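Long-range contacts in major capsid protein (Human herpesvirus 1, PDB 1NO7), which serves as the main building block of the herpesvirus capsid shell, its upper domain probably forming the outward-projecting part of each capsomer: residues L459-P464 / R477-A482; P279-P284 / H358-Y363; G265-A270 / D299-C304; A42-P47 / R305-G310. One frame throughout, in Å; residues are numbered along the deposited sequence.

Contact 1 (L459-P464 / R477-A482); sequences LCSAAP and RIFDGA
L459-A462 and I478-A482 run antiparallel, axes 4.9 Å apart at closest and directions 156° apart, with C460-D480 and A462-I478 as hydrogen-bonded pairs and S461-F479 as the non-hydrogen-bonded pair between them. The bonds run from I478 N to A462 O (2.8 Å) and from C460 N to D480 O (3.0 Å), each answered by its return bond. R477, just ahead of its strand, carries the polar side-chain contact. A bend at chi3 (81°) turns NE back over the partner strand, and A462 CA then lies 3.5 Å above one face of the guanidinium, toward its rim. S461 OG sits in the guanidinium plane, gripped end-on by both terminal nitrogens: R477 NH1 comes to 2.9 Å from S461 OG in a fairly straight bond (161°), while NH2 makes a longer, more bent one. NH2 also has a salt bridge to D303. On the other face of the sheet, I478 CD1 approaches P464 CG at 4.1 Å, and the D480 carboxylate turns to S551 N. Strand 457-462 is the middle one of a three-stranded antiparallel sheet: strand 478-483 flanks it here, strand 307-308 lies along its other edge, and F479 packs on the loop at V41.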
loop_
_atom_site.group_PDB
_atom_site.type_symbol
_atom_site.label_atom_id
_atom_site.label_comp_id
_atom_site.label_asym_id
_atom_site.label_seq_id
_atom_site.Cartn_x
_atom_site.Cartn_y
_atom_site.Cartn_z
ATOM N N LEU A 459 3.021 -9.804 9.040
ATOM C CA LEU A 459 2.570 -9.306 10.343
ATOM C C LEU A 459 3.803 -9.031 11.195
ATOM O O LEU A 459 4.476 -9.962 11.644
ATOM C CB LEU A 459 1.690 -10.335 11.064
ATOM C CG LEU A 459 1.297 -9.889 12.484
ATOM C CD1 LEU A 459 0.378 -8.656 12.379
ATOM C CD2 LEU A 459 0.582 -11.024 13.238
ATOM N N CYS A 460 4.112 -7.758 11.408
ATOM C CA CYS A 460 5.277 -7.408 12.216
ATOM C C CYS A 460 4.839 -6.756 13.538
ATOM O O CYS A 460 3.648 -6.480 13.727
ATOM C CB CYS A 460 6.199 -6.483 11.415
ATOM S SG CYS A 460 5.312 -5.238 10.444
ATOM N N SER A 461 5.780 -6.525 14.456
ATOM C CA SER A 461 5.426 -5.919 15.742
ATOM C C SER A 461 6.595 -5.560 16.646
ATOM O O SER A 461 7.740 -5.910 16.371
ATOM C CB SER A 461 4.517 -6.856 16.519
ATOM O OG SER A 461 5.205 -8.044 16.874
ATOM N N ALA A 462 6.275 -4.900 17.759
ATOM C CA ALA A 462 7.272 -4.484 18.745
ATOM C C ALA A 462 6.683 -3.629 19.876
ATOM O O ALA A 462 5.548 -3.129 19.790
ATOM C CB ALA A 462 8.403 -3.713 18.057
ATOM N N ALA A 463 7.467 -3.481 20.942
ATOM C CA ALA A 463 7.076 -2.666 22.078
ATOM C C ALA A 463 7.510 -1.254 21.700
ATOM O O ALA A 463 8.428 -1.070 20.898
ATOM C CB ALA A 463 7.791 -3.126 23.332
ATOM N N PRO A 464 6.849 -0.241 22.267
ATOM C CA PRO A 464 7.103 1.191 22.037
ATOM C C PRO A 464 8.564 1.670 22.185
ATOM O O PRO A 464 9.374 1.018 22.843
ATOM C CB PRO A 464 6.170 1.853 23.043
ATOM C CG PRO A 464 5.004 0.875 23.092
ATOM C CD PRO A 464 5.715 -0.440 23.187
ATOM N N ARG A 477 2.009 -5.000 22.900
ATOM C CA ARG A 477 2.899 -4.551 21.841
ATOM C C ARG A 477 2.103 -4.081 20.642
ATOM O O ARG A 477 0.948 -4.470 20.450
ATOM C CB ARG A 477 3.868 -5.676 21.448
ATOM C CG ARG A 477 4.930 -5.931 22.514
ATOM C CD ARG A 477 5.501 -7.352 22.505
ATOM N NE ARG A 477 6.538 -7.565 21.499
ATOM C CZ ARG A 477 6.305 -7.736 20.201
ATOM N NH1 ARG A 477 5.064 -7.721 19.733
ATOM N NH2 ARG A 477 7.315 -7.928 19.367
ATOM N N ILE A 478 2.733 -3.228 19.844
ATOM C CA ILE A 478 2.105 -2.669 18.660
ATOM C C ILE A 478 2.129 -3.636 17.482
ATOM O O ILE A 478 3.159 -4.244 17.193
ATOM C CB ILE A 478 2.823 -1.395 18.243
ATOM C CG1 ILE A 478 2.860 -0.431 19.428
ATOM C CG2 ILE A 478 2.120 -0.769 17.054
ATOM C CD1 ILE A 478 3.754 0.773 19.209
ATOM N N PHE A 479 0.994 -3.785 16.810
ATOM C CA PHE A 479 0.929 -4.671 15.657
ATOM C C PHE A 479 0.610 -3.934 14.379
ATOM O O PHE A 479 -0.253 -3.048 14.349
ATOM C CB PHE A 479 -0.110 -5.767 15.852
ATOM C CG PHE A 479 0.274 -6.773 16.873
ATOM C CD1 PHE A 479 1.599 -7.140 17.024
ATOM C CD2 PHE A 479 -0.687 -7.373 17.668
ATOM C CE1 PHE A 479 1.975 -8.095 17.956
ATOM C CE2 PHE A 479 -0.332 -8.335 18.611
ATOM C CZ PHE A 479 1.010 -8.699 18.755
ATOM N N ASP A 480 1.300 -4.331 13.317
ATOM C CA ASP A 480 1.119 -3.723 12.012
ATOM C C ASP A 480 1.217 -4.763 10.897
ATOM O O ASP A 480 2.082 -5.646 10.918
ATOM C CB ASP A 480 2.167 -2.624 11.811
ATOM C CG ASP A 480 2.102 -1.552 12.887
ATOM O OD1 ASP A 480 1.067 -0.847 12.971
ATOM O OD2 ASP A 480 3.086 -1.419 13.650
ATOM N N GLY A 481 0.305 -4.659 9.933
ATOM C CA GLY A 481 0.302 -5.578 8.812
ATOM C C GLY A 481 0.997 -4.975 7.599
ATOM O O GLY A 481 1.454 -3.824 7.632
ATOM N N ALA A 482 1.082 -5.756 6.527
ATOM C CA ALA A 482 1.711 -5.312 5.290
ATOM C C ALA A 482 1.782 -6.474 4.301
ATOM O O ALA A 482 1.812 -7.641 4.697
ATOM C CB ALA A 482 3.123 -4.765 5.567
#

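Contact 2 (P279-P284 / H358-Y363); sequences PALLPP and HHKIYY
K360 reaches from helix 353-371 to the loop 279-284, and its NZ donates to L281 O at 2.7 Å, lying in the carbonyl plane on a lone pair of the oxygen. The chain is kinked at chi3 (57°), which places CE close to the same carbonyl, while the aliphatic part below it lies across P283. There K360 CG is 3.3 Å from P283 CB, the two side chains crossing at about a right angle. L281 CD1 touches K360 CE more distantly, at 4.2 Å. One helical turn on, P284 CG sits 3.5 Å from Y363 CB and equally near Y363 CD2, a purely apolar meeting that carries the contact toward the end of the loop segment. Further out, P283 is backed by A291 of helix 290-296, P284 touches F514, and the Y363 hydroxyl makes a weak bond to Y218 N. M276 O, outside the two segments, is the stronger acceptor of NZ. The ammonium is thus buried between two main-chain carbonyls of one loop; their dipoles would be expected to offset part of its charge, while its methylenes lie against P283 and leave P284 to Y363.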
loop_
_atom_site.group_PDB
_atom_site.type_symbol
_atom_site.label_atom_id
_atom_site.label_comp_id
_atom_site.label_asym_id
_atom_site.label_seq_id
_atom_site.Cartn_x
_atom_site.Cartn_y
_atom_site.Cartn_z
ATOM N N PRO A 279 11.812 3.596 11.466
ATOM C CA PRO A 279 12.210 2.298 10.910
ATOM C C PRO A 279 11.496 1.076 11.477
ATOM O O PRO A 279 11.689 -0.047 10.983
ATOM C CB PRO A 279 13.717 2.256 11.166
ATOM C CG PRO A 279 13.872 3.082 12.376
ATOM C CD PRO A 279 12.971 4.264 12.075
ATOM N N ALA A 280 10.674 1.282 12.502
ATOM C CA ALA A 280 9.949 0.171 13.121
ATOM C C ALA A 280 8.674 -0.158 12.345
ATOM O O ALA A 280 8.145 -1.273 12.439
ATOM C CB ALA A 280 9.607 0.517 14.562
ATOM N N LEU A 281 8.188 0.817 11.582
ATOM C CA LEU A 281 6.972 0.639 10.798
ATOM C C LEU A 281 7.320 0.479 9.328
ATOM O O LEU A 281 7.861 1.398 8.703
ATOM C CB LEU A 281 6.059 1.857 10.950
ATOM C CG LEU A 281 4.557 1.764 10.607
ATOM C CD1 LEU A 281 4.061 3.186 10.322
ATOM C CD2 LEU A 281 4.296 0.863 9.389
ATOM N N LEU A 282 7.022 -0.683 8.761
ATOM C CA LEU A 282 7.315 -0.855 7.357
ATOM C C LEU A 282 6.013 -0.558 6.644
ATOM O O LEU A 282 4.928 -0.887 7.139
ATOM C CB LEU A 282 7.841 -2.266 7.064
ATOM C CG LEU A 282 7.101 -3.462 7.653
ATOM C CD1 LEU A 282 6.059 -3.938 6.653
ATOM C CD2 LEU A 282 8.088 -4.577 7.947
ATOM N N PRO A 283 6.108 0.110 5.485
ATOM C CA PRO A 283 4.949 0.486 4.674
ATOM C C PRO A 283 4.057 -0.700 4.394
ATOM O O PRO A 283 4.495 -1.846 4.441
ATOM C CB PRO A 283 5.577 1.090 3.419
ATOM C CG PRO A 283 6.900 0.393 3.327
ATOM C CD PRO A 283 7.367 0.355 4.756
ATOM N N PRO A 284 2.788 -0.432 4.087
ATOM C CA PRO A 284 1.787 -1.460 3.802
ATOM C C PRO A 284 2.193 -2.449 2.724
ATOM O O PRO A 284 2.026 -3.648 2.927
ATOM C CB PRO A 284 0.567 -0.643 3.410
ATOM C CG PRO A 284 1.200 0.550 2.707
ATOM C CD PRO A 284 2.329 0.893 3.636
ATOM N N HIS A 358 9.729 7.637 1.946
ATOM C CA HIS A 358 8.849 8.238 0.956
ATOM C C HIS A 358 7.719 7.308 0.584
ATOM O O HIS A 358 6.608 7.761 0.294
ATOM C CB HIS A 358 9.615 8.612 -0.297
ATOM C CG HIS A 358 10.719 9.573 -0.044
ATOM N ND1 HIS A 358 11.955 9.174 0.417
ATOM C CD2 HIS A 358 10.761 10.924 -0.129
ATOM C CE1 HIS A 358 12.712 10.241 0.607
ATOM N NE2 HIS A 358 12.011 11.315 0.285
ATOM N N HIS A 359 7.997 6.008 0.577
ATOM C CA HIS A 359 6.945 5.061 0.246
ATOM C C HIS A 359 5.857 5.155 1.312
ATOM O O HIS A 359 4.669 5.360 1.002
ATOM C CB HIS A 359 7.517 3.646 0.151
ATOM C CG HIS A 359 8.078 3.325 -1.201
ATOM N ND1 HIS A 359 8.903 4.192 -1.885
ATOM C CD2 HIS A 359 7.911 2.248 -2.005
ATOM C CE1 HIS A 359 9.219 3.665 -3.054
ATOM N NE2 HIS A 359 8.630 2.486 -3.152
ATOM N N LYS A 360 6.273 5.021 2.573
ATOM C CA LYS A 360 5.345 5.109 3.686
ATOM C C LYS A 360 4.609 6.434 3.608
ATOM O O LYS A 360 3.393 6.484 3.771
ATOM C CB LYS A 360 6.100 4.992 4.997
ATOM C CG LYS A 360 6.649 3.607 5.206
ATOM C CD LYS A 360 7.691 3.574 6.308
ATOM C CE LYS A 360 7.138 4.104 7.621
ATOM N NZ LYS A 360 8.219 4.080 8.652
ATOM N N ILE A 361 5.343 7.506 3.335
ATOM C CA ILE A 361 4.707 8.819 3.229
ATOM C C ILE A 361 3.603 8.775 2.174
ATOM O O ILE A 361 2.479 9.253 2.397
ATOM C CB ILE A 361 5.682 9.905 2.788
ATOM C CG1 ILE A 361 6.801 10.040 3.833
ATOM C CG2 ILE A 361 4.908 11.198 2.536
ATOM C CD1 ILE A 361 7.668 11.321 3.709
ATOM N N TYR A 362 3.936 8.192 1.027
ATOM C CA TYR A 362 3.012 8.082 -0.090
ATOM C C TYR A 362 1.778 7.246 0.254
ATOM O O TYR A 362 0.640 7.706 0.094
ATOM C CB TYR A 362 3.730 7.444 -1.284
ATOM C CG TYR A 362 2.974 7.606 -2.574
ATOM C CD1 TYR A 362 3.011 8.817 -3.272
ATOM C CD2 TYR A 362 2.157 6.583 -3.062
ATOM C CE1 TYR A 362 2.244 9.011 -4.429
ATOM C CE2 TYR A 362 1.385 6.768 -4.213
ATOM C CZ TYR A 362 1.433 7.984 -4.886
ATOM O OH TYR A 362 0.652 8.190 -5.997
ATOM N N TYR A 363 2.017 6.022 0.730
ATOM C CA TYR A 363 0.947 5.080 1.068
ATOM C C TYR A 363 0.054 5.436 2.255
ATOM O O TYR A 363 -1.165 5.167 2.229
ATOM C CB TYR A 363 1.539 3.685 1.281
ATOM C CG TYR A 363 1.953 3.064 -0.013
ATOM C CD1 TYR A 363 2.951 3.642 -0.793
ATOM C CD2 TYR A 363 1.282 1.957 -0.516
ATOM C CE1 TYR A 363 3.264 3.139 -2.055
ATOM C CE2 TYR A 363 1.585 1.442 -1.776
ATOM C CZ TYR A 363 2.574 2.037 -2.545
ATOM O OH TYR A 363 2.851 1.541 -3.808
#

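Contact 3 (G265-A270 / D299-C304); sequences GGQAQA and DRHRDC
Q267 meets R302 and H301 with its amide in a contact between two loops of the alpha plus beta upper domain: the run leading into helix 269-273 meets the connection between helix 290-296 and strand 307-308. From CB, which aims at the opposite loop, the chain continues through CG without bending, CD lying anti to CA (chi2 -175°). The first atom to meet anything across the gap is CD, 3.1 Å from R302 NH1. Beyond it the amide forks. Q267 OE1 accepts from R302 NH1 at 2.8 Å, but the bond is weak because the N-H is strongly bent away from the oxygen (116°). Q267 NE2 lies close to the same NH1, yet both are donors and nothing bonds them. NE2 also faces the rim of the imidazole, 3.7 Å from H301 CE1 and near the ring plane; the amide and imidazole planes are nearly parallel, 11° apart. The guanidinium has a firmer hold elsewhere, for R302 NH2 makes a salt bridge to D278, so the glutamine meets a group that is already anchored. Toward solvent the contact thins out. G265 and G266, both at positive phi and poorly ordered, offer mainly a carbonyl, and D299 brings a carboxylate oxygen near that carbonyl as a second acceptor rather than a bonding partner. Within its own loop, D299 CB lies above one face of the H301 ring, near the rim. At the ring's edge, H301 NE2 donates weakly to G265 O at 3.4 Å.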
loop_
_atom_site.group_PDB
_atom_site.type_symbol
_atom_site.label_atom_id
_atom_site.label_comp_id
_atom_site.label_asym_id
_atom_site.label_seq_id
_atom_site.Cartn_x
_atom_site.Cartn_y
_atom_site.Cartn_z
ATOM N N GLY A 265 18.858 6.001 22.119
ATOM C CA GLY A 265 18.579 4.601 21.836
ATOM C C GLY A 265 18.988 4.060 20.477
ATOM O O GLY A 265 18.258 3.265 19.884
ATOM N N GLY A 266 20.150 4.475 19.983
ATOM C CA GLY A 266 20.612 3.999 18.690
ATOM C C GLY A 266 19.680 4.376 17.553
ATOM O O GLY A 266 19.832 3.898 16.426
ATOM N N GLN A 267 18.709 5.234 17.857
ATOM C CA GLN A 267 17.732 5.700 16.875
ATOM C C GLN A 267 17.727 7.235 16.821
ATOM O O GLN A 267 17.471 7.893 17.828
ATOM C CB GLN A 267 16.324 5.182 17.232
ATOM C CG GLN A 267 16.119 3.659 17.074
ATOM C CD GLN A 267 14.674 3.214 17.333
ATOM O OE1 GLN A 267 13.728 3.780 16.779
ATOM N NE2 GLN A 267 14.507 2.187 18.169
ATOM N N ALA A 268 18.012 7.798 15.646
ATOM C CA ALA A 268 18.037 9.250 15.467
ATOM C C ALA A 268 16.798 9.870 16.083
ATOM O O ALA A 268 15.788 9.197 16.306
ATOM C CB ALA A 268 18.113 9.607 13.983
ATOM N N GLN A 269 16.870 11.159 16.358
ATOM C CA GLN A 269 15.739 11.825 16.963
ATOM C C GLN A 269 14.455 11.679 16.161
ATOM O O GLN A 269 13.446 11.207 16.696
ATOM C CB GLN A 269 16.061 13.301 17.193
ATOM C CG GLN A 269 17.062 13.508 18.318
ATOM C CD GLN A 269 16.633 12.827 19.619
ATOM O OE1 GLN A 269 15.650 13.222 20.249
ATOM N NE2 GLN A 269 17.372 11.795 20.020
ATOM N N ALA A 270 14.493 12.062 14.884
ATOM C CA ALA A 270 13.302 11.990 14.034
ATOM C C ALA A 270 12.558 10.646 14.177
ATOM O O ALA A 270 11.321 10.604 14.121
ATOM C CB ALA A 270 13.679 12.240 12.586
ATOM N N ASP A 299 17.705 -2.250 17.907
ATOM C CA ASP A 299 18.078 -2.656 19.269
ATOM C C ASP A 299 17.039 -3.571 19.936
ATOM O O ASP A 299 15.831 -3.472 19.674
ATOM C CB ASP A 299 18.304 -1.415 20.138
ATOM C CG ASP A 299 19.405 -0.519 19.600
ATOM O OD1 ASP A 299 20.569 -0.968 19.550
ATOM O OD2 ASP A 299 19.103 0.635 19.223
ATOM N N ARG A 300 17.519 -4.458 20.801
ATOM C CA ARG A 300 16.650 -5.394 21.501
ATOM C C ARG A 300 15.453 -4.692 22.155
ATOM O O ARG A 300 14.325 -5.188 22.100
ATOM C CB ARG A 300 17.466 -6.138 22.555
ATOM C CG ARG A 300 18.732 -6.757 21.993
ATOM C CD ARG A 300 19.718 -7.104 23.092
ATOM N NE ARG A 300 20.977 -7.611 22.550
ATOM C CZ ARG A 300 22.048 -7.899 23.283
ATOM N NH1 ARG A 300 22.021 -7.728 24.601
ATOM N NH2 ARG A 300 23.149 -8.361 22.700
ATOM N N HIS A 301 15.707 -3.529 22.751
ATOM C CA HIS A 301 14.682 -2.747 23.439
ATOM C C HIS A 301 13.498 -2.273 22.582
ATOM O O HIS A 301 12.936 -1.206 22.827
ATOM C CB HIS A 301 15.330 -1.532 24.103
ATOM C CG HIS A 301 15.782 -0.488 23.131
ATOM N ND1 HIS A 301 14.926 0.107 22.228
ATOM C CD2 HIS A 301 16.997 0.072 22.922
ATOM C CE1 HIS A 301 15.593 0.988 21.504
ATOM N NE2 HIS A 301 16.853 0.987 21.906
ATOM N N ARG A 302 13.118 -3.066 21.588
ATOM C CA ARG A 302 12.036 -2.762 20.737
ATOM C C ARG A 302 11.336 -4.078 20.807
ATOM O O ARG A 302 10.126 -4.196 21.058
ATOM C CB ARG A 302 12.475 -2.336 19.334
ATOM C CG ARG A 302 11.646 -1.270 18.658
ATOM C CD ARG A 302 11.441 -0.003 19.434
ATOM N NE ARG A 302 10.453 0.819 18.767
ATOM C CZ ARG A 302 10.730 1.599 17.721
ATOM N NH1 ARG A 302 11.970 1.677 17.258
ATOM N NH2 ARG A 302 9.756 2.294 17.154
ATOM N N ASP A 303 12.152 -5.082 20.511
ATOM C CA ASP A 303 11.759 -6.467 20.419
ATOM C C ASP A 303 10.842 -6.560 19.223
ATOM O O ASP A 303 9.622 -6.535 19.366
ATOM C CB ASP A 303 11.032 -6.961 21.659
ATOM C CG ASP A 303 10.762 -8.454 21.597
ATOM O OD1 ASP A 303 10.114 -8.889 20.622
ATOM O OD2 ASP A 303 11.204 -9.195 22.504
ATOM N N CYS A 304 11.442 -6.644 18.040
ATOM C CA CYS A 304 10.683 -6.741 16.803
ATOM C C CYS A 304 10.388 -8.198 16.471
ATOM O O CYS A 304 11.206 -9.083 16.719
ATOM C CB CYS A 304 11.463 -6.102 15.656
ATOM S SG CYS A 304 11.936 -4.384 15.960
#

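Contact 4 (A42-P47 / R305-G310); sequences AAPAGP and RVSAGG
P44 lays its ring against S307, G309 and G310, and almost all of the close packing between A42-P47 and R305-G310 comes from this one proline. Its CG meets S307 OG at 3.2 Å, and its CD lies 3.5 Å from that same hydroxyl oxygen. S307 presents the oxygen because OG stands anti to the backbone N (chi1 178°), on the side where the proline ring lies. Elsewhere on the ring, P44 CB lies beside the peptide joining G309 to G310, modelled closer there than can be trusted. Behind this, P44 also touches L459, and so lies against two strands at once. S307 and A308 form the short outer strand of a three-stranded antiparallel sheet; past A308 the chain turns off through the two glycines, both at positive phi, while the main chain of G309 is still tied to A457 of the middle strand. With no CB on either glycine, it is bare backbone that faces the loop. Away from the proline the fit is much looser. G46 N donates to G309 O at 3.3 Å in a weak bond bent to 126°, and G46 CA adds a CA-H...O contact to that oxygen at 3.6 Å. The oxygen therefore receives two feeble approaches from a single residue. P47 is exposed, its CB turned away from the other segment, with N329 beside it, just before the chain enters helix 48-56.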
loop_
_atom_site.group_PDB
_atom_site.type_symbol
_atom_site.label_atom_id
_atom_site.label_comp_id
_atom_site.label_asym_id
_atom_site.label_seq_id
_atom_site.Cartn_x
_atom_site.Cartn_y
_atom_site.Cartn_z
ATOM N N ALA A 42 -4.618 -12.156 15.262
ATOM C CA ALA A 42 -4.223 -13.505 14.856
ATOM C C ALA A 42 -2.810 -13.573 14.262
ATOM O O ALA A 42 -2.143 -12.551 14.056
ATOM C CB ALA A 42 -5.239 -14.060 13.852
ATOM N N ALA A 43 -2.355 -14.793 14.000
ATOM C CA ALA A 43 -1.042 -15.008 13.419
ATOM C C ALA A 43 -1.213 -15.566 12.000
ATOM O O ALA A 43 -2.154 -16.320 11.722
ATOM C CB ALA A 43 -0.244 -15.967 14.283
ATOM N N PRO A 44 -0.303 -15.193 11.084
ATOM C CA PRO A 44 -0.281 -15.603 9.675
ATOM C C PRO A 44 -0.764 -17.024 9.372
ATOM O O PRO A 44 -0.163 -18.010 9.807
ATOM C CB PRO A 44 1.172 -15.378 9.294
ATOM C CG PRO A 44 1.479 -14.110 10.033
ATOM C CD PRO A 44 0.891 -14.389 11.404
ATOM N N ALA A 45 -1.845 -17.106 8.599
ATOM C CA ALA A 45 -2.455 -18.379 8.218
ATOM C C ALA A 45 -2.136 -18.838 6.783
ATOM O O ALA A 45 -3.035 -18.927 5.933
ATOM C CB ALA A 45 -3.973 -18.289 8.410
ATOM N N GLY A 46 -0.862 -19.124 6.520
ATOM C CA GLY A 46 -0.432 -19.592 5.205
ATOM C C GLY A 46 -0.899 -18.856 3.952
ATOM O O GLY A 46 -0.659 -17.651 3.816
ATOM N N PRO A 47 -1.555 -19.567 3.007
ATOM C CA PRO A 47 -2.092 -19.080 1.730
ATOM C C PRO A 47 -2.669 -17.667 1.745
ATOM O O PRO A 47 -3.865 -17.473 1.977
ATOM C CB PRO A 47 -3.141 -20.128 1.388
ATOM C CG PRO A 47 -2.465 -21.370 1.810
ATOM C CD PRO A 47 -1.885 -20.996 3.173
ATOM N N ARG A 305 9.206 -8.439 15.922
ATOM C CA ARG A 305 8.795 -9.780 15.543
ATOM C C ARG A 305 8.054 -9.713 14.218
ATOM O O ARG A 305 6.939 -9.187 14.149
ATOM C CB ARG A 305 7.877 -10.390 16.603
ATOM C CG ARG A 305 8.539 -10.637 17.938
ATOM C CD ARG A 305 7.748 -11.653 18.750
ATOM N NE ARG A 305 8.453 -12.039 19.970
ATOM C CZ ARG A 305 8.545 -11.275 21.053
ATOM N NH1 ARG A 305 7.966 -10.081 21.071
ATOM N NH2 ARG A 305 9.224 -11.699 22.111
ATOM N N VAL A 306 8.676 -10.235 13.166
ATOM C CA VAL A 306 8.043 -10.235 11.853
ATOM C C VAL A 306 7.687 -11.669 11.494
ATOM O O VAL A 306 8.521 -12.567 11.620
ATOM C CB VAL A 306 8.984 -9.683 10.769
ATOM C CG1 VAL A 306 8.225 -9.535 9.463
ATOM C CG2 VAL A 306 9.572 -8.350 11.208
ATOM N N SER A 307 6.445 -11.879 11.067
ATOM C CA SER A 307 5.988 -13.208 10.671
ATOM C C SER A 307 5.580 -13.217 9.200
ATOM O O SER A 307 4.567 -12.615 8.817
ATOM C CB SER A 307 4.800 -13.649 11.517
ATOM O OG SER A 307 4.339 -14.916 11.083
ATOM N N ALA A 308 6.372 -13.900 8.378
ATOM C CA ALA A 308 6.107 -13.980 6.946
ATOM C C ALA A 308 5.159 -15.137 6.629
ATOM O O ALA A 308 5.544 -16.309 6.651
ATOM C CB ALA A 308 7.424 -14.137 6.187
ATOM N N GLY A 309 3.905 -14.795 6.359
ATOM C CA GLY A 309 2.914 -15.807 6.058
ATOM C C GLY A 309 2.859 -16.878 7.134
ATOM O O GLY A 309 2.130 -17.863 6.999
ATOM N N GLY A 310 3.626 -16.694 8.205
ATOM C CA GLY A 310 3.626 -17.672 9.277
ATOM C C GLY A 310 4.964 -18.360 9.440
ATOM O O GLY A 310 5.059 -19.385 10.116
#

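Contact 1 is the hub, its centre 12 to 14 Å from those of the other three. It shares a sheet with contact 4: S307 N lies 2.8 Å from L459 O, a probable hydrogen bond between neighbouring strands. Contact 3 joins it where A463 N probably bonds to R302 O at 2.8 Å, and where A462 CB packs against D303 O. Contact 2 packs on its far end, A482 CB reaching L282 CD1 at 3.2 Å. Contacts 3 and 4 adjoin in sequence at C304 and R305, yet their centres are about 24 Å apart. Contacts 2 and 3 touch through A280 CB and R302 NH2.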